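Local coordinates for Lmo0547 protein (Listeria monocytogenes, PDB 4R9N) that probably acts as a sugar-responsive, DNA-binding transcriptional regulator of the SorC family, the construct here being its putative sugar-binding domain, at residues P117-D122 with T198-H203; G182-R187 with L207-L212; K76-I81 with K105-H110; A50-L55 with V145-V150. One frame throughout, in Å; residues are numbered along the deposited sequence.

Contact 1 of 4, residues P117-D122 with T198-H203; sequences PALVED and TEINTH
His-203 carries the tight side of this contact. Its carbonyl O takes the N-H of Val-120 at 3.0 Å, an almost straight bond (172°) lying in the carbonyl plane, and the same oxygen touches Leu-119 CA as a CH...O contact. The side chain, with CG anti to its own carbonyl carbon, lays its ring so that Val-120 O sits in plane at the edge, 3.0 Å from CD2. Leu-119 turns CG anti to its backbone N (chi1 175°), which brings CD1 obliquely over His-203 CB at 3.8 Å and, more loosely, toward CG2 of Ile-200. The ring's rotation is fixed at both nitrogens: ND1 donates to Glu-199 O at 2.8 Å, from above that carbonyl's plane, and NE2 bonds to Thr-123 OG1 at the start of helix 123-131. Residues 199-202 form one short, weakly bonded helical turn, and Glu-199 O, at its beginning, gathers three donors: Thr-202 N, Thr-202 OG1 and the imidazole. The loop 117-122 leads into helix 123-131, with Asp-122 as its N-cap. Toward solvent the packing loosens. Glu-199, bent at chi2, hangs OE2 3.5 Å above one face of the imidazole, nearer the ring's border than its middle, while Glu-121 extends past it obliquely; their carboxylates stay apart, and a water donates to Glu-121 O at 2.8 Å and, at longer range, to Glu-199 OE2.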
loop_
_atom_site.group_PDB
_atom_site.type_symbol
_atom_site.label_atom_id
_atom_site.label_comp_id
_atom_site.label_asym_id
_atom_site.label_seq_id
_atom_site.Cartn_x
_atom_site.Cartn_y
_atom_site.Cartn_z
ATOM N N PRO A 117 -2.951 -16.978 -5.326
ATOM C CA PRO A 117 -3.850 -16.249 -4.398
ATOM C C PRO A 117 -3.072 -15.418 -3.356
ATOM O O PRO A 117 -1.923 -15.742 -3.062
ATOM C CB PRO A 117 -4.604 -17.374 -3.657
ATOM C CG PRO A 117 -4.140 -18.629 -4.214
ATOM C CD PRO A 117 -2.859 -18.411 -4.955
ATOM N N ALA A 118 -3.675 -14.376 -2.777
ATOM C CA ALA A 118 -2.998 -13.647 -1.720
ATOM C C ALA A 118 -2.788 -14.435 -0.434
ATOM O O ALA A 118 -1.772 -14.266 0.260
ATOM C CB ALA A 118 -3.803 -12.391 -1.379
ATOM N N LEU A 119 -3.821 -15.201 -0.050
ATOM C CA LEU A 119 -3.864 -15.829 1.282
ATOM C C LEU A 119 -4.182 -17.268 1.015
ATOM O O LEU A 119 -5.235 -17.543 0.440
ATOM C CB LEU A 119 -4.941 -15.202 2.199
ATOM C CG LEU A 119 -5.154 -15.868 3.591
ATOM C CD1 LEU A 119 -3.870 -15.895 4.362
ATOM C CD2 LEU A 119 -6.215 -15.157 4.407
ATOM N N VAL A 120 -3.260 -18.162 1.386
ATOM C CA VAL A 120 -3.447 -19.592 1.276
ATOM C C VAL A 120 -3.292 -20.176 2.684
ATOM O O VAL A 120 -2.191 -20.300 3.205
ATOM C CB VAL A 120 -2.407 -20.120 0.303
ATOM C CG1 VAL A 120 -2.530 -21.602 0.080
ATOM C CG2 VAL A 120 -2.572 -19.388 -1.043
ATOM N N GLU A 121 -4.409 -20.521 3.303
ATOM C CA GLU A 121 -4.466 -21.125 4.640
ATOM C C GLU A 121 -3.867 -22.534 4.676
ATOM O O GLU A 121 -3.407 -23.007 5.691
ATOM C CB GLU A 121 -5.923 -21.227 5.107
ATOM C CG GLU A 121 -6.629 -19.892 5.267
ATOM C CD GLU A 121 -8.100 -20.046 5.628
ATOM O OE1 GLU A 121 -8.652 -19.066 6.164
ATOM O OE2 GLU A 121 -8.695 -21.123 5.390
ATOM N N ASP A 122 -3.886 -23.219 3.550
ATOM C CA ASP A 122 -3.309 -24.558 3.488
ATOM C C ASP A 122 -1.795 -24.414 3.422
ATOM O O ASP A 122 -1.252 -24.048 2.389
ATOM C CB ASP A 122 -3.838 -25.270 2.261
ATOM C CG ASP A 122 -3.470 -26.744 2.190
ATOM O OD1 ASP A 122 -2.361 -27.159 2.511
ATOM O OD2 ASP A 122 -4.313 -27.507 1.678
ATOM N N THR A 198 1.358 -14.452 13.898
ATOM C CA THR A 198 0.004 -14.883 13.681
ATOM C C THR A 198 -0.004 -15.600 12.365
ATOM O O THR A 198 0.759 -15.270 11.439
ATOM C CB THR A 198 -1.037 -13.707 13.763
ATOM O OG1 THR A 198 -2.361 -14.234 13.704
ATOM C CG2 THR A 198 -0.896 -12.726 12.624
ATOM N N GLU A 199 -0.820 -16.638 12.325
ATOM C CA GLU A 199 -1.012 -17.491 11.153
ATOM C C GLU A 199 -1.181 -16.754 9.847
ATOM O O GLU A 199 -0.510 -17.073 8.870
ATOM C CB GLU A 199 -2.252 -18.399 11.367
ATOM C CG GLU A 199 -2.584 -19.337 10.200
ATOM C CD GLU A 199 -3.682 -18.840 9.251
ATOM O OE1 GLU A 199 -4.496 -17.968 9.610
ATOM O OE2 GLU A 199 -3.755 -19.372 8.119
ATOM N N ILE A 200 -2.109 -15.793 9.804
ATOM C CA ILE A 200 -2.361 -15.042 8.584
ATOM C C ILE A 200 -1.046 -14.536 7.928
ATOM O O ILE A 200 -0.850 -14.714 6.735
ATOM C CB ILE A 200 -3.383 -13.875 8.778
ATOM C CG1 ILE A 200 -4.809 -14.450 8.991
ATOM C CG2 ILE A 200 -3.381 -12.977 7.551
ATOM C CD1 ILE A 200 -5.921 -13.413 8.994
ATOM N N ASN A 201 -0.161 -13.920 8.689
ATOM C CA ASN A 201 1.074 -13.338 8.138
ATOM C C ASN A 201 1.965 -14.370 7.477
ATOM O O ASN A 201 2.681 -14.034 6.523
ATOM C CB ASN A 201 1.900 -12.537 9.158
ATOM C CG ASN A 201 1.270 -11.182 9.495
ATOM O OD1 ASN A 201 0.444 -10.657 8.702
ATOM N ND2 ASN A 201 1.542 -10.676 10.709
ATOM N N THR A 202 1.941 -15.608 7.971
ATOM C CA THR A 202 2.786 -16.626 7.391
ATOM C C THR A 202 2.140 -17.322 6.188
ATOM O O THR A 202 2.747 -18.227 5.574
ATOM C CB THR A 202 3.152 -17.705 8.436
ATOM O OG1 THR A 202 1.951 -18.313 8.896
ATOM C CG2 THR A 202 3.936 -17.099 9.601
ATOM N N HIS A 203 0.894 -16.993 5.865
ATOM C CA HIS A 203 0.178 -17.619 4.773
ATOM C C HIS A 203 -0.111 -16.664 3.595
ATOM O O HIS A 203 -0.840 -16.977 2.669
ATOM C CB HIS A 203 -1.083 -18.305 5.316
ATOM C CG HIS A 203 -0.776 -19.539 6.134
ATOM N ND1 HIS A 203 -0.258 -19.476 7.420
ATOM C CD2 HIS A 203 -0.847 -20.846 5.833
ATOM C CE1 HIS A 203 -0.043 -20.707 7.874
ATOM N NE2 HIS A 203 -0.434 -21.555 6.948
HETATM O O HOH W 1 -3.443 -22.634 8.434
#

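Contact 2 of 4, residues G182-R187 with L207-L212; sequences GDINSR and LSLEEL
A beta hairpin with a two-residue type I' turn, Ile-184 to Arg-187, between strands 180-184 and 187-190, packs here against the capped start of helix 209-213. The helix begins with a capping box: Ser-208 OG accepts from Glu-211 N, and Glu-211 OE1 takes Ser-208 N in return at 3.0 Å, met from above the carboxylate plane. From the turn, Asn-185 reaches across with CG anti to its backbone N; its ND2 donates to Leu-207 O at 3.0 Å, on a lone pair and close to the amide plane. The same ND2 also bonds to Leu-83 O, and OD1 to Ser-58 OG. Arg-187, bent at chi2 (-59°), curls back so that one guanidinium face lies over Ser-208 CA, 3.7 Å from the plane at its centre, with NH1 against Ser-208 CB. A water in the guanidinium plane accepts from Arg-187 NE at 2.8 Å and donates to both Asn-185 O and Leu-207 O, the latter at 2.7 Å. Beneath this polar layer, Leu-209 CG meets Arg-187 CB at 3.7 Å, and the Leu-212 and Ile-184 side chains cross at about a right angle, Leu-212 CD2 3.7 Å from Ile-184 CG2, beside Val-150 of the parallel sheet. Leu-207 O is thus gripped by an amide and a water, while the arginine is oriented by Glu-195 at NH1 and Gly-206 O at NH2; the salt bridge with Glu-195 would be expected to balance the guanidinium charge at the edge of a buried contact.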
loop_
_atom_site.group_PDB
_atom_site.type_symbol
_atom_site.label_atom_id
_atom_site.label_comp_id
_atom_site.label_asym_id
_atom_site.label_seq_id
_atom_site.Cartn_x
_atom_site.Cartn_y
_atom_site.Cartn_z
ATOM N N GLY A 182 -2.473 -2.409 12.517
ATOM C CA GLY A 182 -2.704 -2.055 11.113
ATOM C C GLY A 182 -2.237 -3.126 10.157
ATOM O O GLY A 182 -1.685 -4.174 10.553
ATOM N N ASP A 183 -2.462 -2.874 8.878
ATOM C CA ASP A 183 -1.885 -3.735 7.836
ATOM C C ASP A 183 -1.420 -2.939 6.623
ATOM O O ASP A 183 -1.947 -1.904 6.329
ATOM C CB ASP A 183 -2.802 -4.873 7.424
ATOM C CG ASP A 183 -4.122 -4.426 6.877
ATOM O OD1 ASP A 183 -4.997 -4.007 7.678
ATOM O OD2 ASP A 183 -4.352 -4.602 5.646
ATOM N N ILE A 184 -0.383 -3.428 5.990
ATOM C CA ILE A 184 0.162 -2.893 4.726
ATOM C C ILE A 184 0.441 -4.150 3.895
ATOM O O ILE A 184 1.087 -5.095 4.404
ATOM C CB ILE A 184 1.482 -2.060 4.933
ATOM C CG1 ILE A 184 1.163 -0.706 5.573
ATOM C CG2 ILE A 184 2.178 -1.846 3.600
ATOM C CD1 ILE A 184 2.404 0.068 5.998
ATOM N N ASN A 185 -0.087 -4.206 2.670
ATOM C CA ASN A 185 0.164 -5.322 1.752
ATOM C C ASN A 185 -0.233 -6.657 2.417
ATOM O O ASN A 185 0.430 -7.658 2.229
ATOM C CB ASN A 185 1.628 -5.331 1.279
ATOM C CG ASN A 185 1.809 -6.046 -0.034
ATOM O OD1 ASN A 185 1.012 -5.837 -0.987
ATOM N ND2 ASN A 185 2.855 -6.871 -0.119
ATOM N N SER A 186 -1.374 -6.617 3.124
ATOM C CA SER A 186 -1.918 -7.750 3.849
ATOM C C SER A 186 -0.955 -8.369 4.877
ATOM O O SER A 186 -1.074 -9.569 5.200
ATOM C CB SER A 186 -2.366 -8.869 2.912
ATOM O OG SER A 186 -3.089 -9.883 3.610
ATOM N N ARG A 187 -0.031 -7.578 5.397
ATOM C CA ARG A 187 0.799 -7.988 6.531
ATOM C C ARG A 187 0.379 -7.111 7.738
ATOM O O ARG A 187 0.381 -5.891 7.625
ATOM C CB ARG A 187 2.270 -7.794 6.261
ATOM C CG ARG A 187 2.792 -8.561 5.100
ATOM C CD ARG A 187 2.602 -10.073 5.219
ATOM N NE ARG A 187 3.248 -10.767 4.116
ATOM C CZ ARG A 187 4.275 -11.618 4.216
ATOM N NH1 ARG A 187 4.872 -11.914 5.402
ATOM N NH2 ARG A 187 4.730 -12.141 3.103
ATOM N N LEU A 207 5.033 -9.533 -0.756
ATOM C CA LEU A 207 6.148 -8.911 -0.074
ATOM C C LEU A 207 5.878 -8.725 1.392
ATOM O O LEU A 207 4.787 -8.257 1.763
ATOM C CB LEU A 207 6.322 -7.528 -0.715
ATOM C CG LEU A 207 7.599 -6.753 -0.657
ATOM C CD1 LEU A 207 8.433 -7.129 -1.860
ATOM C CD2 LEU A 207 7.311 -5.261 -0.742
ATOM N N SER A 208 6.847 -9.055 2.247
ATOM C CA SER A 208 6.782 -8.882 3.688
ATOM C C SER A 208 7.133 -7.461 4.114
ATOM O O SER A 208 7.669 -6.652 3.320
ATOM C CB SER A 208 7.752 -9.860 4.358
ATOM O OG SER A 208 9.072 -9.363 4.113
ATOM N N LEU A 209 6.826 -7.092 5.359
ATOM C CA LEU A 209 7.168 -5.735 5.832
ATOM C C LEU A 209 8.663 -5.480 5.848
ATOM O O LEU A 209 9.121 -4.363 5.510
ATOM C CB LEU A 209 6.589 -5.421 7.217
ATOM C CG LEU A 209 5.071 -5.488 7.207
ATOM C CD1 LEU A 209 4.510 -5.192 8.574
ATOM C CD2 LEU A 209 4.442 -4.566 6.187
ATOM N N GLU A 210 9.453 -6.476 6.197
ATOM C CA GLU A 210 10.894 -6.262 6.162
ATOM C C GLU A 210 11.441 -6.088 4.759
ATOM O O GLU A 210 12.341 -5.280 4.533
ATOM C CB GLU A 210 11.640 -7.342 6.917
ATOM C CG GLU A 210 11.448 -7.199 8.416
ATOM C CD GLU A 210 12.449 -6.259 9.128
ATOM O OE1 GLU A 210 12.631 -5.059 8.780
ATOM O OE2 GLU A 210 13.039 -6.739 10.109
ATOM N N GLU A 211 10.848 -6.787 3.802
ATOM C CA GLU A 211 11.158 -6.572 2.401
ATOM C C GLU A 211 10.760 -5.187 1.947
ATOM O O GLU A 211 11.474 -4.567 1.211
ATOM C CB GLU A 211 10.517 -7.603 1.551
ATOM C CG GLU A 211 11.234 -8.944 1.689
ATOM C CD GLU A 211 10.432 -10.158 1.292
ATOM O OE1 GLU A 211 9.267 -10.049 0.834
ATOM O OE2 GLU A 211 11.002 -11.265 1.516
ATOM N N LEU A 212 9.591 -4.708 2.388
ATOM C CA LEU A 212 9.137 -3.401 2.035
ATOM C C LEU A 212 10.092 -2.324 2.571
ATOM O O LEU A 212 10.368 -1.326 1.890
ATOM C CB LEU A 212 7.721 -3.169 2.584
ATOM C CG LEU A 212 7.031 -1.832 2.285
ATOM C CD1 LEU A 212 6.610 -1.771 0.827
ATOM C CD2 LEU A 212 5.854 -1.596 3.226
HETATM O O HOH W 2 2.457 -9.708 1.694
#

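Contact 3 of 4, residues K76-I81 with K105-H110; sequences KDLTII and KKMKCH
Selenomethionine Met-107 sets CG anti to its carbonyl carbon and runs extended through chi2 (-172°), while Leu-78 holds CG anti to its backbone N (chi1 -176°); together these torsions set Leu-78 CD2 against Met-107 SE at 3.6 Å, the side chains crossing obliquely. A bend at chi3 (-96°) then carries Met-107 CE to Ile-80 CD1, those two side chains crossing at about a right angle. Cys-109, with SG in the crowded position between backbone N and carbonyl carbon, presents its sulfur to the same Ile-80 CD1 at 3.6 Å and its CB to Leu-78 CB. The backbones join as a short parallel bridge between Thr-79 and His-110: His-110 N donates to Leu-78 O at 2.9 Å, nearly along the C=O axis, and Ile-80 N donates to His-110 O at 3.0 Å from above the carbonyl plane. Thr-79 and His-110 turn their side chains to the same face of the sheet, where Thr-79 OG1 touches His-110 CB at 3.6 Å. At the exposed end, a water in the imidazole plane lies 2.8 Å from His-110 NE2 and donates to Asp-77 OD1. A second water stands over one ring face and donates to the carbonyls of Lys-76 and Lys-108, the latter, with positive phi (47°), the first residue past the helix to depart from helical backbone angles. The contact closes a beta-alpha-beta crossover in which helix 96-107 links strand 79-82 to the edge strand 110-111. Ile-80 also packs on Cys-100 and Leu-103 of that helix, and Leu-78 and Met-107 meet Ile-49 of helix 30-49.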
loop_
_atom_site.group_PDB
_atom_site.type_symbol
_atom_site.label_atom_id
_atom_site.label_comp_id
_atom_site.label_asym_id
_atom_site.label_seq_id
_atom_site.Cartn_x
_atom_site.Cartn_y
_atom_site.Cartn_z
ATOM N N LYS A 76 7.362 3.628 -21.745
ATOM C CA LYS A 76 7.408 2.252 -22.283
ATOM C C LYS A 76 8.472 1.338 -21.664
ATOM O O LYS A 76 8.281 0.107 -21.621
ATOM C CB LYS A 76 7.516 2.284 -23.810
ATOM C CG LYS A 76 8.875 2.781 -24.258
ATOM C CD LYS A 76 9.134 2.585 -25.754
ATOM C CE LYS A 76 10.632 2.409 -25.997
ATOM N NZ LYS A 76 11.435 3.480 -25.332
ATOM N N ASP A 77 9.548 1.905 -21.112
ATOM C CA ASP A 77 10.567 1.098 -20.457
ATOM C C ASP A 77 10.273 0.673 -18.991
ATOM O O ASP A 77 11.026 -0.053 -18.419
ATOM C CB ASP A 77 11.962 1.761 -20.533
ATOM C CG ASP A 77 12.473 1.933 -21.998
ATOM O OD1 ASP A 77 12.059 1.185 -22.911
ATOM O OD2 ASP A 77 13.304 2.837 -22.235
ATOM N N LEU A 78 9.187 1.140 -18.390
ATOM C CA LEU A 78 8.874 0.794 -17.023
ATOM C C LEU A 78 8.472 -0.665 -16.914
ATOM O O LEU A 78 7.858 -1.176 -17.840
ATOM C CB LEU A 78 7.696 1.663 -16.538
ATOM C CG LEU A 78 7.269 1.507 -15.057
ATOM C CD1 LEU A 78 8.336 1.941 -14.083
ATOM C CD2 LEU A 78 6.052 2.376 -14.759
ATOM N N THR A 79 8.800 -1.342 -15.821
ATOM C CA THR A 79 8.147 -2.613 -15.477
ATOM C C THR A 79 7.395 -2.466 -14.166
ATOM O O THR A 79 7.974 -2.028 -13.183
ATOM C CB THR A 79 9.185 -3.744 -15.381
ATOM O OG1 THR A 79 9.843 -3.813 -16.651
ATOM C CG2 THR A 79 8.561 -5.086 -15.106
ATOM N N ILE A 80 6.103 -2.795 -14.189
ATOM C CA ILE A 80 5.206 -2.751 -13.003
ATOM C C ILE A 80 5.004 -4.168 -12.471
ATOM O O ILE A 80 4.703 -5.095 -13.264
ATOM C CB ILE A 80 3.838 -2.155 -13.400
ATOM C CG1 ILE A 80 4.038 -0.826 -14.072
ATOM C CG2 ILE A 80 2.942 -1.951 -12.166
ATOM C CD1 ILE A 80 2.726 -0.274 -14.602
ATOM N N ILE A 81 5.172 -4.321 -11.163
ATOM C CA ILE A 81 5.168 -5.613 -10.486
ATOM C C ILE A 81 4.138 -5.593 -9.341
ATOM O O ILE A 81 4.212 -4.745 -8.440
ATOM C CB ILE A 81 6.520 -5.903 -9.808
ATOM C CG1 ILE A 81 7.695 -5.628 -10.743
ATOM C CG2 ILE A 81 6.558 -7.311 -9.200
ATOM C CD1 ILE A 81 7.858 -6.657 -11.805
ATOM N N LYS A 105 -1.422 -0.531 -19.232
ATOM C CA LYS A 105 -2.140 -0.048 -20.438
ATOM C C LYS A 105 -2.025 1.488 -20.589
ATOM O O LYS A 105 -1.848 2.011 -21.732
ATOM C CB LYS A 105 -3.614 -0.395 -20.352
ATOM C CG LYS A 105 -3.971 -1.828 -20.603
ATOM C CD LYS A 105 -5.390 -2.058 -20.103
ATOM C CE LYS A 105 -6.452 -1.885 -21.175
ATOM N NZ LYS A 105 -6.933 -3.206 -21.653
ATOM N N LYS A 106 -2.124 2.209 -19.462
ATOM C CA LYS A 106 -1.960 3.687 -19.465
ATOM C C LYS A 106 -0.540 4.145 -19.859
ATOM O O LYS A 106 -0.397 5.195 -20.517
ATOM C CB LYS A 106 -2.405 4.330 -18.139
ATOM C CG LYS A 106 -3.923 4.279 -17.910
ATOM C CD LYS A 106 -4.388 4.914 -16.637
ATOM C CE LYS A 106 -5.912 4.922 -16.565
ATOM N NZ LYS A 106 -6.410 5.772 -15.499
HETATM N N MSE A 107 0.502 3.421 -19.461
HETATM C CA MSE A 107 1.911 3.814 -19.742
HETATM C C MSE A 107 2.540 3.089 -20.903
HETATM O O MSE A 107 3.746 3.281 -21.209
HETATM C CB MSE A 107 2.771 3.670 -18.480
HETATM C CG MSE A 107 2.309 4.627 -17.443
HETATM SE SE MSE A 107 3.523 4.663 -15.895
HETATM C CE MSE A 107 2.477 3.409 -14.830
ATOM N N LYS A 108 1.772 2.189 -21.507
ATOM C CA LYS A 108 2.230 1.290 -22.573
ATOM C C LYS A 108 3.542 0.606 -22.250
ATOM O O LYS A 108 4.461 0.546 -23.070
ATOM C CB LYS A 108 2.343 2.077 -23.892
ATOM C CG LYS A 108 1.040 2.668 -24.354
ATOM C CD LYS A 108 1.231 3.362 -25.703
ATOM C CE LYS A 108 -0.082 3.902 -26.260
ATOM N NZ LYS A 108 -1.073 2.801 -26.449
ATOM N N CYS A 109 3.628 0.062 -21.042
ATOM C CA CYS A 109 4.911 -0.436 -20.487
ATOM C C CYS A 109 4.887 -1.951 -20.250
ATOM O O CYS A 109 4.057 -2.650 -20.836
ATOM C CB CYS A 109 5.243 0.402 -19.232
ATOM S SG CYS A 109 4.156 0.090 -17.840
ATOM N N HIS A 110 5.820 -2.478 -19.482
ATOM C CA HIS A 110 5.850 -3.910 -19.161
ATOM C C HIS A 110 5.179 -4.145 -17.786
ATOM O O HIS A 110 5.094 -3.239 -16.935
ATOM C CB HIS A 110 7.273 -4.413 -19.137
ATOM C CG HIS A 110 8.079 -3.985 -20.326
ATOM N ND1 HIS A 110 7.915 -4.547 -21.579
ATOM C CD2 HIS A 110 9.041 -3.041 -20.449
ATOM C CE1 HIS A 110 8.749 -3.964 -22.426
ATOM N NE2 HIS A 110 9.442 -3.049 -21.767
HETATM O O HOH W 3 6.892 -1.311 -23.384
HETATM O O HOH W 4 11.417 -1.448 -22.848
#

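Contact 4 of 4, residues A50-L55 with V145-V150; sequences AKVKTL and VDMAIV
Charge pairing dominates the exposed end. Lys-53, bent at chi3 and chi4, folds its chain back across the Asp-146 carboxylate at about a right angle, and NZ meets OD1 at 2.9 Å on the syn lone pair, with a weaker bond to OD2. A backbone-to-carboxylate hydrogen bond adds to the grip: Lys-53 N donates to Asp-146 OD2 at 2.9 Å, nearly along the C-O axis, so both carboxylate oxygens are engaged. Thr-54 places OG1 in the crowded position (chi1 57°), where it accepts from Asp-146 N at 2.9 Å; a water lies 2.6 Å from this hydroxyl. The Thr-54 carbonyl receives weak bonds from Asp-146 N and Met-147 N. These join neighbouring parallel strands 54-57 and 147-151 at the middle of the Rossmann-like sheet, with Leu-55 and selenomethionine Met-147 paired in register. Apolar contacts follow on the face bearing those two residues: their side chains run side by side in the same direction, Leu-55 CD1 against Met-147 CG at 3.9 Å, and the same methyl reaches Ile-149 CD1. Val-52 CG1 meets Met-147 SE at 4.0 Å, the side chains crossing at about a right angle, while Ile-49 of helix 30-49 packs over Leu-55, Met-147 and Ile-149.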
loop_
_atom_site.group_PDB
_atom_site.type_symbol
_atom_site.label_atom_id
_atom_site.label_comp_id
_atom_site.label_asym_id
_atom_site.label_seq_id
_atom_site.Cartn_x
_atom_site.Cartn_y
_atom_site.Cartn_z
ATOM N N ALA A 50 7.822 8.667 -13.505
ATOM C CA ALA A 50 8.557 8.928 -14.787
ATOM C C ALA A 50 10.022 8.653 -14.676
ATOM O O ALA A 50 10.659 8.316 -15.672
ATOM C CB ALA A 50 8.326 10.348 -15.307
ATOM N N LYS A 51 10.563 8.840 -13.500
ATOM C CA LYS A 51 11.989 8.665 -13.252
ATOM C C LYS A 51 12.476 7.256 -12.896
ATOM O O LYS A 51 13.707 7.050 -12.793
ATOM C CB LYS A 51 12.433 9.646 -12.150
ATOM C CG LYS A 51 12.335 11.109 -12.615
ATOM C CD LYS A 51 12.428 12.080 -11.450
ATOM C CE LYS A 51 13.639 13.008 -11.541
ATOM N NZ LYS A 51 13.913 13.705 -10.249
ATOM N N VAL A 52 11.592 6.291 -12.614
ATOM C CA VAL A 52 12.083 4.981 -12.090
ATOM C C VAL A 52 11.977 3.936 -13.189
ATOM O O VAL A 52 11.302 4.167 -14.174
ATOM C CB VAL A 52 11.332 4.488 -10.859
ATOM C CG1 VAL A 52 11.323 5.536 -9.755
ATOM C CG2 VAL A 52 9.851 4.181 -11.193
ATOM N N LYS A 53 12.675 2.827 -13.010
ATOM C CA LYS A 53 12.696 1.721 -13.985
ATOM C C LYS A 53 11.669 0.644 -13.630
ATOM O O LYS A 53 11.200 -0.084 -14.523
ATOM C CB LYS A 53 14.061 0.984 -13.945
ATOM C CG LYS A 53 15.278 1.847 -14.158
ATOM C CD LYS A 53 16.612 1.097 -13.895
ATOM C CE LYS A 53 16.806 0.517 -12.492
ATOM N NZ LYS A 53 16.919 1.476 -11.341
ATOM N N THR A 54 11.390 0.519 -12.326
ATOM C CA THR A 54 10.545 -0.515 -11.807
ATOM C C THR A 54 9.648 0.037 -10.675
ATOM O O THR A 54 10.107 0.830 -9.785
ATOM C CB THR A 54 11.345 -1.697 -11.280
ATOM O OG1 THR A 54 12.272 -1.236 -10.272
ATOM C CG2 THR A 54 12.123 -2.509 -12.395
ATOM N N LEU A 55 8.396 -0.392 -10.688
ATOM C CA LEU A 55 7.376 0.145 -9.776
ATOM C C LEU A 55 6.549 -1.064 -9.229
ATOM O O LEU A 55 6.021 -1.844 -10.020
ATOM C CB LEU A 55 6.463 1.095 -10.491
ATOM C CG LEU A 55 5.176 1.550 -9.776
ATOM C CD1 LEU A 55 5.612 2.424 -8.629
ATOM C CD2 LEU A 55 4.328 2.363 -10.721
ATOM N N VAL A 145 12.142 -3.620 -6.591
ATOM C CA VAL A 145 11.621 -2.438 -7.294
ATOM C C VAL A 145 12.263 -1.182 -6.765
ATOM O O VAL A 145 12.665 -1.143 -5.606
ATOM C CB VAL A 145 10.053 -2.333 -7.235
ATOM C CG1 VAL A 145 9.404 -3.558 -7.927
ATOM C CG2 VAL A 145 9.581 -2.227 -5.802
ATOM N N ASP A 146 12.334 -0.163 -7.613
ATOM C CA ASP A 146 12.907 1.144 -7.258
ATOM C C ASP A 146 11.971 1.848 -6.263
ATOM O O ASP A 146 12.398 2.633 -5.388
ATOM C CB ASP A 146 13.027 2.029 -8.499
ATOM C CG ASP A 146 14.170 1.620 -9.471
ATOM O OD1 ASP A 146 15.108 0.875 -9.128
ATOM O OD2 ASP A 146 14.058 2.033 -10.639
HETATM N N MSE A 147 10.667 1.684 -6.522
HETATM C CA MSE A 147 9.644 2.319 -5.683
HETATM C C MSE A 147 8.446 1.487 -5.537
HETATM O O MSE A 147 8.110 0.728 -6.443
HETATM C CB MSE A 147 9.284 3.623 -6.449
HETATM C CG MSE A 147 7.989 4.319 -6.214
HETATM SE SE MSE A 147 7.936 5.805 -7.603
HETATM C CE MSE A 147 6.405 6.224 -6.662
ATOM N N ALA A 148 7.677 1.704 -4.457
ATOM C CA ALA A 148 6.452 0.890 -4.252
ATOM C C ALA A 148 5.349 1.843 -3.786
ATOM O O ALA A 148 5.645 2.806 -3.074
ATOM C CB ALA A 148 6.692 -0.188 -3.229
ATOM N N ILE A 149 4.114 1.574 -4.177
ATOM C CA ILE A 149 2.963 2.339 -3.727
ATOM C C ILE A 149 2.067 1.383 -2.965
ATOM O O ILE A 149 1.653 0.340 -3.490
ATOM C CB ILE A 149 2.214 2.958 -4.877
ATOM C CG1 ILE A 149 3.201 3.869 -5.636
ATOM C CG2 ILE A 149 0.932 3.676 -4.367
ATOM C CD1 ILE A 149 2.617 4.497 -6.893
ATOM N N VAL A 150 1.751 1.753 -1.720
ATOM C CA VAL A 150 0.956 0.891 -0.834
ATOM C C VAL A 150 -0.147 1.741 -0.176
ATOM O O VAL A 150 -0.044 2.981 -0.083
ATOM C CB VAL A 150 1.814 0.191 0.251
ATOM C CG1 VAL A 150 2.884 -0.653 -0.355
ATOM C CG2 VAL A 150 2.393 1.223 1.203
HETATM O O HOH W 5 14.793 -1.501 -10.766
#

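Contacts 3 and 4 adjoin in the parallel sheet, their centres about 11 Å apart: strand 79-82 lies beside strand 54-57, with Ile-81 N 2.9 Å from Leu-55 O and Thr-79 N 3.0 Å from Lys-53 O, both probable hydrogen bonds. Contact 2, centred about 17 Å from contact 4, meets it where Ile-184 CG2 packs against Val-150 CG2 at 3.9 Å. Contact 1 lies about 13 Å from contact 2, centre to centre, and touches it where Asn-201 O packs against Arg-187 NH1 at 3.2 Å. Contacts 1 and 3 are about 29 Å apart between centres. No ligand accompanies these residues, and their place relative to the putative sugar site is not established here.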